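Local coordinates for protein 23S rRNA (guanine(2535)-N(1))-methyltransferase (Streptomyces viridochromogenes, PDB 1O9G) that methylates guanine-2535 of 23S ribosomal RNA at N1 with S-adenosyl-L-methionine as methyl donor, conferring resistance to the antibiotic avilamycin, at residues 21-26 with 93-98; 44-49 with 225-230; 64-69 with 78-83. The protein carries 3 engineered substitutions. One frame throughout, in Å; residues are numbered along the deposited sequence.

Contact 1 of 3, residues 21-26 with 93-98; sequences VLHSAP and AAKNLA
Asn96 and His23 point opposite ways as they pass where the loop ahead of helix 33-45 lies against helix 87-98 of a Rossmann-like methyltransferase fold. The Asn96 amide pairs with both the backbone N-H and the backbone carbonyl of His23. Its OD1 accepts from His23 N at 2.8 Å, in the carbonyl plane and on a lone pair, with a nearly straight N-H angle of 169°, while Asn96 ND2 returns a weak bond to His23 O at 3.3 Å. ND2 also donates to Ser62 O, so the amide joins the loop to the chain just before helix 64-72. A second, weak and bent bond reaches Asn96 OD1 from His23 ND1 at 3.3 Å, with the imidazole turned 44° from the amide plane. Leu22 crosses the amide at about a right angle, bringing its CB near the same oxygen. Lys95 crosses one face of the imidazole: its CB makes a CH-pi contact 4.1 Å from the His23 ring centroid, and a bend at chi3 (82°) carries Lys95 CE over the ring to 3.8 Å from His23 NE2. On the other face, Val21 O sits 4.0 Å above the ring plane of His23, over its centre.

Contact 2 of 3, residues 44-49 with 225-230; sequences LARLPG and KALERL
A surface salt bridge between Arg46 and Glu228 joins the chain leaving helix 33-45 to strand 228-232, an outermost strand of the mixed sheet. The grip is side-on and converges on a single oxygen. Arg46 NE donates to Glu228 OE1 at 2.9 Å, and Arg46 NH2 donates to the same Glu228 OE1 at 3.1 Å; the oxygen lies only 4° out of the guanidinium plane for both. The two donors nevertheless meet the carboxylate differently. NE uses the anti lone pair of OE1, the one directed away from the second oxygen, whereas NH2 comes in from above the carboxylate plane. The two flat groups stand 64° apart, so this is not the coplanar, two-oxygen form of the Arg-Glu pair. Glu228 has its CG anti to the backbone N and runs out extended beyond it, while the Arg46 chain bends at chi2 (-100°) and passes alongside Leu227. Arg46 CD packs against Leu227 CB at 4.1 Å, the apolar part of the contact. Leu227 O then lies 3.4 Å above the guanidinium plane of Arg46, offset toward the rim; its angle to NH2 is too poor for a hydrogen bond, so it covers a face while the carboxylate occupies the edge. The other carboxylate oxygen, OE2, forms salt bridges with Arg42 and Arg5, and three arginines therefore surround Glu228, probably stabilising its negative charge. Beside this cluster runs strand 235-241, which pairs with strand 228-232: its Met239 touches the side chains of both Arg46 and Glu228, and Arg241 donates to Arg46 O, while Leu230 packs on helix 33-45.

Contact 3 of 3, residues 64-69 with 78-83; sequences YLLTVL and RQVIAS
Leu66 is the side chain of helix 64-72 that fits closely against strand 77-84, meeting Val80 and Ala82 with its two methyl branches. The leucine reaches out from the helix with its CG trans to the main-chain nitrogen (chi1 -176°) and divides its contacts: CD1 lies 3.9 Å from Val80 CB, and CD2 lies 3.7 Å from Ala82 CB. CD2 also rests against the backbone between these residues, 3.6 Å from Ile81 O. Val80 lies alongside the leucine and is met chiefly at its CB and CG1. Val80 and Ala82 face the helix, whereas the intervening Ile81 points away from the helix and touches Trp56 of the adjacent strand, the usual alternation of side chains along a strand. The arrangement is the second half of a beta-alpha-beta crossover: strand 53-57 leads through helix 64-72 into its parallel neighbour 77-84, and helix and strand segments run antiparallel, at 177°, with their axes 9.7 Å apart. Such units build the Rossmann-like methyltransferase core. Around the close-packed end, Leu55 of the first strand touches Leu66, and Leu97 of helix 87-98 reaches both Leu66 and Ala82. Further along, the fit is looser. Leu69, one turn on, also starts toward the strand, but its CB stays 6.4 Å from Val80 CG1, the nearest approach to segment 78-83, and the side chain packs instead on Leu55 and Phe40. At the start of the strand the chain turns a corner at Arg78, which is exposed to solvent, and the partly exposed Gln79 accepts a hydrogen bond at OE1 from Ser167 OG.

Contacts 1 and 3 adjoin, their centres 11 Å apart, because helix 87-98 follows strand 77-84 and packs beside helix 64-72: Asn96 CB of helix 87-98 lies 3.3 Å from Thr67 OG1, and from the 21-26 loop Leu22 CD2 lies 3.6 Å from Val68 CG2. Contact 2 lies across the chain's centre from contact 1, their centres 29 Å apart; its nearest atoms are about 9 Å from those of contact 3, and both reach the same sheet. The glycine-containing turn with Ser62 and Gly63, which leads into helix 64-72 and is bonded from contact 1, probably corresponds to the S-adenosyl-L-methionine-binding loop of related methyltransferases.

Contact 1 of 3, residues 21-26 with 93-98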
loop_
_atom_site.group_PDB
_atom_site.type_symbol
_atom_site.label_atom_id
_atom_site.label_comp_id
_atom_site.label_asym_id
_atom_site.label_seq_id
_atom_site.Cartn_x
_atom_site.Cartn_y
_atom_site.Cartn_z
ATOM N N VAL A 21 -9.640 8.104 -10.939
ATOM C CA VAL A 21 -10.543 7.064 -10.451
ATOM C C VAL A 21 -10.357 6.900 -8.922
ATOM O O VAL A 21 -11.303 7.019 -8.116
ATOM C CB VAL A 21 -10.332 5.733 -11.184
ATOM C CG1 VAL A 21 -11.346 4.653 -10.686
ATOM C CG2 VAL A 21 -10.445 5.948 -12.708
ATOM N N LEU A 22 -9.129 6.596 -8.536
ATOM C CA LEU A 22 -8.738 6.541 -7.141
ATOM C C LEU A 22 -8.882 7.912 -6.511
ATOM O O LEU A 22 -8.779 8.953 -7.173
ATOM C CB LEU A 22 -7.335 5.951 -6.995
ATOM C CG LEU A 22 -7.251 4.438 -7.159
ATOM C CD1 LEU A 22 -7.657 3.909 -8.524
ATOM C CD2 LEU A 22 -5.841 3.885 -6.801
ATOM N N HIS A 23 -9.126 7.893 -5.217
ATOM C CA HIS A 23 -9.554 9.066 -4.470
ATOM C C HIS A 23 -8.402 9.769 -3.796
ATOM O O HIS A 23 -7.544 9.117 -3.196
ATOM C CB HIS A 23 -10.567 8.657 -3.415
ATOM C CG HIS A 23 -11.849 8.169 -3.995
ATOM N ND1 HIS A 23 -12.175 6.839 -4.119
ATOM C CD2 HIS A 23 -12.883 8.858 -4.517
ATOM C CE1 HIS A 23 -13.376 6.737 -4.667
ATOM N NE2 HIS A 23 -13.827 7.944 -4.906
ATOM N N SER A 24 -8.415 11.106 -3.943
ATOM C CA SER A 24 -7.431 12.019 -3.358
ATOM C C SER A 24 -7.963 12.623 -2.064
ATOM O O SER A 24 -9.164 12.701 -1.852
ATOM C CB SER A 24 -7.081 13.144 -4.364
ATOM O OG SER A 24 -8.242 13.831 -4.797
ATOM N N ALA A 25 -7.048 13.101 -1.242
ATOM C CA ALA A 25 -7.348 13.776 -0.002
ATOM C C ALA A 25 -6.386 14.951 0.185
ATOM O O ALA A 25 -5.233 14.853 -0.172
ATOM C CB ALA A 25 -7.162 12.799 1.129
ATOM N N PRO A 26 -6.820 16.051 0.779
ATOM C CA PRO A 26 -5.904 17.164 1.038
ATOM C C PRO A 26 -4.843 16.829 2.099
ATOM O O PRO A 26 -3.722 17.314 2.025
ATOM C CB PRO A 26 -6.843 18.265 1.519
ATOM C CG PRO A 26 -8.048 17.512 2.074
ATOM C CD PRO A 26 -8.189 16.326 1.244
ATOM N N ALA A 93 -9.993 5.605 2.809
ATOM C CA ALA A 93 -9.407 4.315 2.466
ATOM C C ALA A 93 -10.481 3.322 2.057
ATOM O O ALA A 93 -10.313 2.553 1.122
ATOM C CB ALA A 93 -8.540 3.741 3.578
ATOM N N ALA A 94 -11.622 3.389 2.726
ATOM C CA ALA A 94 -12.711 2.489 2.418
ATOM C C ALA A 94 -13.256 2.780 1.012
ATOM O O ALA A 94 -13.596 1.858 0.295
ATOM C CB ALA A 94 -13.800 2.597 3.445
ATOM N N LYS A 95 -13.367 4.050 0.623
ATOM C CA LYS A 95 -13.781 4.409 -0.734
ATOM C C LYS A 95 -12.789 3.875 -1.752
ATOM O O LYS A 95 -13.177 3.390 -2.813
ATOM C CB LYS A 95 -13.951 5.931 -0.917
ATOM C CG LYS A 95 -15.131 6.510 -0.195
ATOM C CD LYS A 95 -15.299 7.988 -0.548
ATOM C CE LYS A 95 -16.028 8.209 -1.867
ATOM N NZ LYS A 95 -16.598 9.579 -1.941
ATOM N N ASN A 96 -11.504 3.952 -1.443
ATOM C CA ASN A 96 -10.508 3.419 -2.366
ATOM C C ASN A 96 -10.603 1.906 -2.445
ATOM O O ASN A 96 -10.583 1.350 -3.534
ATOM C CB ASN A 96 -9.082 3.890 -2.043
ATOM C CG ASN A 96 -8.766 5.243 -2.620
ATOM O OD1 ASN A 96 -9.149 5.503 -3.752
ATOM N ND2 ASN A 96 -8.023 6.099 -1.892
ATOM N N LEU A 97 -10.727 1.228 -1.309
ATOM C CA LEU A 97 -10.824 -0.230 -1.338
ATOM C C LEU A 97 -12.079 -0.744 -2.044
ATOM O O LEU A 97 -12.099 -1.851 -2.553
ATOM C CB LEU A 97 -10.740 -0.864 0.042
ATOM C CG LEU A 97 -9.387 -0.803 0.683
ATOM C CD1 LEU A 97 -9.492 -1.619 1.969
ATOM C CD2 LEU A 97 -8.251 -1.305 -0.121
ATOM N N ALA A 98 -13.136 0.060 -2.043
ATOM C CA ALA A 98 -14.340 -0.279 -2.788
ATOM C C ALA A 98 -14.018 -0.484 -4.284
ATOM O O ALA A 98 -14.732 -1.204 -4.971
ATOM C CB ALA A 98 -15.409 0.767 -2.592
#

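Contact 2 of 3, residues 44-49 with 225-230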
loop_
_atom_site.group_PDB
_atom_site.type_symbol
_atom_site.label_atom_id
_atom_site.label_comp_id
_atom_site.label_asym_id
_atom_site.label_seq_id
_atom_site.Cartn_x
_atom_site.Cartn_y
_atom_site.Cartn_z
ATOM N N LEU A 44 8.373 -9.102 -3.468
ATOM C CA LEU A 44 8.004 -10.408 -4.009
ATOM C C LEU A 44 9.258 -11.219 -4.321
ATOM O O LEU A 44 9.251 -12.438 -4.152
ATOM C CB LEU A 44 7.189 -10.266 -5.293
ATOM C CG LEU A 44 5.762 -9.728 -5.204
ATOM C CD1 LEU A 44 5.148 -9.720 -6.609
ATOM C CD2 LEU A 44 4.946 -10.542 -4.255
ATOM N N ALA A 45 10.335 -10.567 -4.778
ATOM C CA ALA A 45 11.556 -11.273 -5.146
ATOM C C ALA A 45 12.257 -11.865 -3.946
ATOM O O ALA A 45 13.104 -12.729 -4.098
ATOM C CB ALA A 45 12.509 -10.365 -5.904
ATOM N N ARG A 46 11.923 -11.392 -2.753
ATOM C CA ARG A 46 12.516 -11.908 -1.503
ATOM C C ARG A 46 11.661 -12.961 -0.772
ATOM O O ARG A 46 12.030 -13.474 0.283
ATOM C CB ARG A 46 12.834 -10.739 -0.571
ATOM C CG ARG A 46 13.773 -9.728 -1.153
ATOM C CD ARG A 46 15.160 -9.920 -0.673
ATOM N NE ARG A 46 16.133 -8.993 -1.247
ATOM C CZ ARG A 46 17.424 -9.229 -1.274
ATOM N NH1 ARG A 46 17.899 -10.352 -0.754
ATOM N NH2 ARG A 46 18.254 -8.350 -1.822
ATOM N N LEU A 47 10.515 -13.307 -1.340
ATOM C CA LEU A 47 9.709 -14.382 -0.782
ATOM C C LEU A 47 10.238 -15.734 -1.232
ATOM O O LEU A 47 10.807 -15.823 -2.308
ATOM C CB LEU A 47 8.271 -14.241 -1.222
ATOM C CG LEU A 47 7.513 -13.040 -0.689
ATOM C CD1 LEU A 47 6.182 -12.940 -1.393
ATOM C CD2 LEU A 47 7.256 -13.109 0.794
ATOM N N PRO A 48 10.050 -16.778 -0.418
ATOM C CA PRO A 48 10.479 -18.137 -0.800
ATOM C C PRO A 48 9.886 -18.640 -2.126
ATOM O O PRO A 48 10.595 -19.279 -2.923
ATOM C CB PRO A 48 9.990 -19.014 0.366
ATOM C CG PRO A 48 9.715 -18.076 1.500
ATOM C CD PRO A 48 9.496 -16.734 0.945
ATOM N N GLY A 49 8.616 -18.354 -2.353
ATOM C CA GLY A 49 7.905 -18.848 -3.530
ATOM C C GLY A 49 7.051 -17.800 -4.202
ATOM O O GLY A 49 6.966 -16.686 -3.709
ATOM N N LYS A 225 18.963 -6.700 10.524
ATOM C CA LYS A 225 19.678 -6.609 9.255
ATOM C C LYS A 225 18.689 -6.316 8.151
ATOM O O LYS A 225 17.657 -6.937 8.097
ATOM C CB LYS A 225 20.374 -7.931 8.936
ATOM C CG LYS A 225 21.267 -7.906 7.685
ATOM C CD LYS A 225 22.682 -7.438 7.992
ATOM C CE LYS A 225 23.497 -7.278 6.702
ATOM N NZ LYS A 225 24.829 -6.671 6.935
ATOM N N ALA A 226 19.018 -5.382 7.272
ATOM C CA ALA A 226 18.180 -5.062 6.127
ATOM C C ALA A 226 18.381 -6.106 5.029
ATOM O O ALA A 226 19.513 -6.401 4.652
ATOM C CB ALA A 226 18.547 -3.680 5.589
ATOM N N LEU A 227 17.291 -6.659 4.507
ATOM C CA LEU A 227 17.390 -7.484 3.308
ATOM C C LEU A 227 17.873 -6.650 2.129
ATOM O O LEU A 227 18.678 -7.105 1.338
ATOM C CB LEU A 227 16.051 -8.124 2.921
ATOM C CG LEU A 227 15.367 -9.062 3.895
ATOM C CD1 LEU A 227 13.967 -9.383 3.391
ATOM C CD2 LEU A 227 16.160 -10.324 4.092
ATOM N N GLU A 228 17.337 -5.439 2.022
ATOM C CA GLU A 228 17.503 -4.566 0.859
ATOM C C GLU A 228 17.070 -3.114 1.189
ATOM O O GLU A 228 16.177 -2.888 2.011
ATOM C CB GLU A 228 16.635 -5.085 -0.293
ATOM C CG GLU A 228 17.075 -4.632 -1.669
ATOM C CD GLU A 228 16.266 -5.257 -2.789
ATOM O OE1 GLU A 228 16.007 -6.475 -2.772
ATOM O OE2 GLU A 228 15.911 -4.533 -3.725
ATOM N N ARG A 229 17.727 -2.161 0.528
ATOM C CA ARG A 229 17.415 -0.748 0.596
ATOM C C ARG A 229 17.352 -0.149 -0.802
ATOM O O ARG A 229 17.971 -0.648 -1.722
ATOM C CB ARG A 229 18.483 -0.010 1.371
ATOM C CG ARG A 229 18.465 -0.244 2.836
ATOM C CD ARG A 229 19.588 0.492 3.511
ATOM N NE ARG A 229 19.666 0.190 4.931
ATOM C CZ ARG A 229 18.864 0.697 5.855
ATOM N NH1 ARG A 229 17.910 1.551 5.530
ATOM N NH2 ARG A 229 19.025 0.341 7.116
ATOM N N LEU A 230 16.544 0.893 -0.958
ATOM C CA LEU A 230 16.587 1.723 -2.146
ATOM C C LEU A 230 16.381 3.206 -1.828
ATOM O O LEU A 230 15.837 3.566 -0.782
ATOM C CB LEU A 230 15.637 1.203 -3.238
ATOM C CG LEU A 230 14.138 1.433 -3.091
ATOM C CD1 LEU A 230 13.747 2.910 -3.098
ATOM C CD2 LEU A 230 13.384 0.734 -4.219
#

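Contact 3 of 3, residues 64-69 with 78-83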
loop_
_atom_site.group_PDB
_atom_site.type_symbol
_atom_site.label_atom_id
_atom_site.label_comp_id
_atom_site.label_asym_id
_atom_site.label_seq_id
_atom_site.Cartn_x
_atom_site.Cartn_y
_atom_site.Cartn_z
ATOM N N TYR A 64 -4.714 4.880 -0.875
ATOM C CA TYR A 64 -4.362 5.016 -2.276
ATOM C C TYR A 64 -3.275 4.002 -2.619
ATOM O O TYR A 64 -3.336 3.340 -3.663
ATOM C CB TYR A 64 -3.888 6.453 -2.547
ATOM C CG TYR A 64 -3.339 6.614 -3.920
ATOM C CD1 TYR A 64 -4.188 6.795 -5.002
ATOM C CD2 TYR A 64 -1.974 6.589 -4.146
ATOM C CE1 TYR A 64 -3.691 6.893 -6.296
ATOM C CE2 TYR A 64 -1.453 6.716 -5.436
ATOM C CZ TYR A 64 -2.310 6.876 -6.498
ATOM O OH TYR A 64 -1.831 6.976 -7.780
ATOM N N LEU A 65 -2.231 3.920 -1.798
ATOM C CA LEU A 65 -1.111 3.047 -2.071
ATOM C C LEU A 65 -1.542 1.582 -2.204
ATOM O O LEU A 65 -1.198 0.892 -3.165
ATOM C CB LEU A 65 -0.002 3.224 -1.035
ATOM C CG LEU A 65 1.212 2.310 -1.112
ATOM C CD1 LEU A 65 1.878 2.326 -2.498
ATOM C CD2 LEU A 65 2.215 2.713 -0.021
ATOM N N LEU A 66 -2.289 1.101 -1.240
ATOM C CA LEU A 66 -2.725 -0.278 -1.246
ATOM C C LEU A 66 -3.634 -0.555 -2.418
ATOM O O LEU A 66 -3.559 -1.619 -3.000
ATOM C CB LEU A 66 -3.403 -0.628 0.090
ATOM C CG LEU A 66 -3.820 -2.089 0.257
ATOM C CD1 LEU A 66 -2.609 -3.004 0.258
ATOM C CD2 LEU A 66 -4.588 -2.251 1.516
ATOM N N THR A 67 -4.450 0.415 -2.784
ATOM C CA THR A 67 -5.398 0.216 -3.869
ATOM C C THR A 67 -4.675 0.186 -5.221
ATOM O O THR A 67 -4.995 -0.653 -6.086
ATOM C CB THR A 67 -6.482 1.292 -3.851
ATOM O OG1 THR A 67 -7.218 1.212 -2.608
ATOM C CG2 THR A 67 -7.494 1.064 -4.940
ATOM N N VAL A 68 -3.678 1.056 -5.413
ATOM C CA VAL A 68 -2.797 1.021 -6.597
ATOM C C VAL A 68 -2.205 -0.380 -6.728
ATOM O O VAL A 68 -2.254 -0.974 -7.797
ATOM C CB VAL A 68 -1.664 2.071 -6.534
ATOM C CG1 VAL A 68 -0.516 1.758 -7.485
ATOM C CG2 VAL A 68 -2.243 3.416 -6.792
ATOM N N LEU A 69 -1.659 -0.911 -5.638
ATOM C CA LEU A 69 -1.038 -2.211 -5.703
ATOM C C LEU A 69 -2.034 -3.311 -5.965
ATOM O O LEU A 69 -1.784 -4.231 -6.740
ATOM C CB LEU A 69 -0.244 -2.489 -4.467
ATOM C CG LEU A 69 0.970 -1.575 -4.303
ATOM C CD1 LEU A 69 1.551 -1.793 -2.903
ATOM C CD2 LEU A 69 2.021 -1.849 -5.392
ATOM N N ARG A 78 -3.723 -12.632 -3.446
ATOM C CA ARG A 78 -4.825 -13.405 -2.878
ATOM C C ARG A 78 -5.846 -12.448 -2.251
ATOM O O ARG A 78 -7.041 -12.661 -2.347
ATOM C CB ARG A 78 -4.279 -14.354 -1.778
ATOM C CG ARG A 78 -5.355 -15.116 -1.021
ATOM C CD ARG A 78 -4.836 -16.075 0.016
ATOM N NE ARG A 78 -4.189 -17.227 -0.601
ATOM C CZ ARG A 78 -4.833 -18.257 -1.166
ATOM N NH1 ARG A 78 -6.170 -18.295 -1.218
ATOM N NH2 ARG A 78 -4.133 -19.260 -1.693
ATOM N N GLN A 79 -5.360 -11.454 -1.516
ATOM C CA GLN A 79 -6.201 -10.562 -0.718
ATOM C C GLN A 79 -5.333 -9.425 -0.215
ATOM O O GLN A 79 -4.105 -9.580 -0.118
ATOM C CB GLN A 79 -6.822 -11.267 0.482
ATOM C CG GLN A 79 -5.820 -11.664 1.485
ATOM C CD GLN A 79 -6.386 -12.392 2.673
ATOM O OE1 GLN A 79 -7.117 -11.796 3.477
ATOM N NE2 GLN A 79 -6.028 -13.678 2.814
ATOM N N VAL A 80 -5.965 -8.322 0.126
ATOM C CA VAL A 80 -5.299 -7.221 0.783
ATOM C C VAL A 80 -6.013 -6.889 2.092
ATOM O O VAL A 80 -7.215 -7.085 2.253
ATOM C CB VAL A 80 -5.191 -5.967 -0.136
ATOM C CG1 VAL A 80 -4.406 -6.285 -1.378
ATOM C CG2 VAL A 80 -6.529 -5.436 -0.535
ATOM N N ILE A 81 -5.196 -6.364 3.013
ATOM C CA ILE A 81 -5.650 -5.955 4.325
ATOM C C ILE A 81 -5.162 -4.546 4.585
ATOM O O ILE A 81 -3.987 -4.268 4.419
ATOM C CB ILE A 81 -5.111 -6.908 5.413
ATOM C CG1 ILE A 81 -5.525 -8.356 5.074
ATOM C CG2 ILE A 81 -5.605 -6.472 6.770
ATOM C CD1 ILE A 81 -4.907 -9.436 5.934
ATOM N N ALA A 82 -6.078 -3.693 5.034
ATOM C CA ALA A 82 -5.748 -2.316 5.394
ATOM C C ALA A 82 -6.086 -2.076 6.861
ATOM O O ALA A 82 -7.130 -2.484 7.359
ATOM C CB ALA A 82 -6.501 -1.362 4.573
ATOM N N SER A 83 -5.206 -1.361 7.524
ATOM C CA SER A 83 -5.539 -0.861 8.841
ATOM C C SER A 83 -4.765 0.416 9.144
ATOM O O SER A 83 -3.736 0.708 8.505
ATOM C CB SER A 83 -5.324 -1.942 9.909
ATOM O OG SER A 83 -3.983 -2.387 9.993
#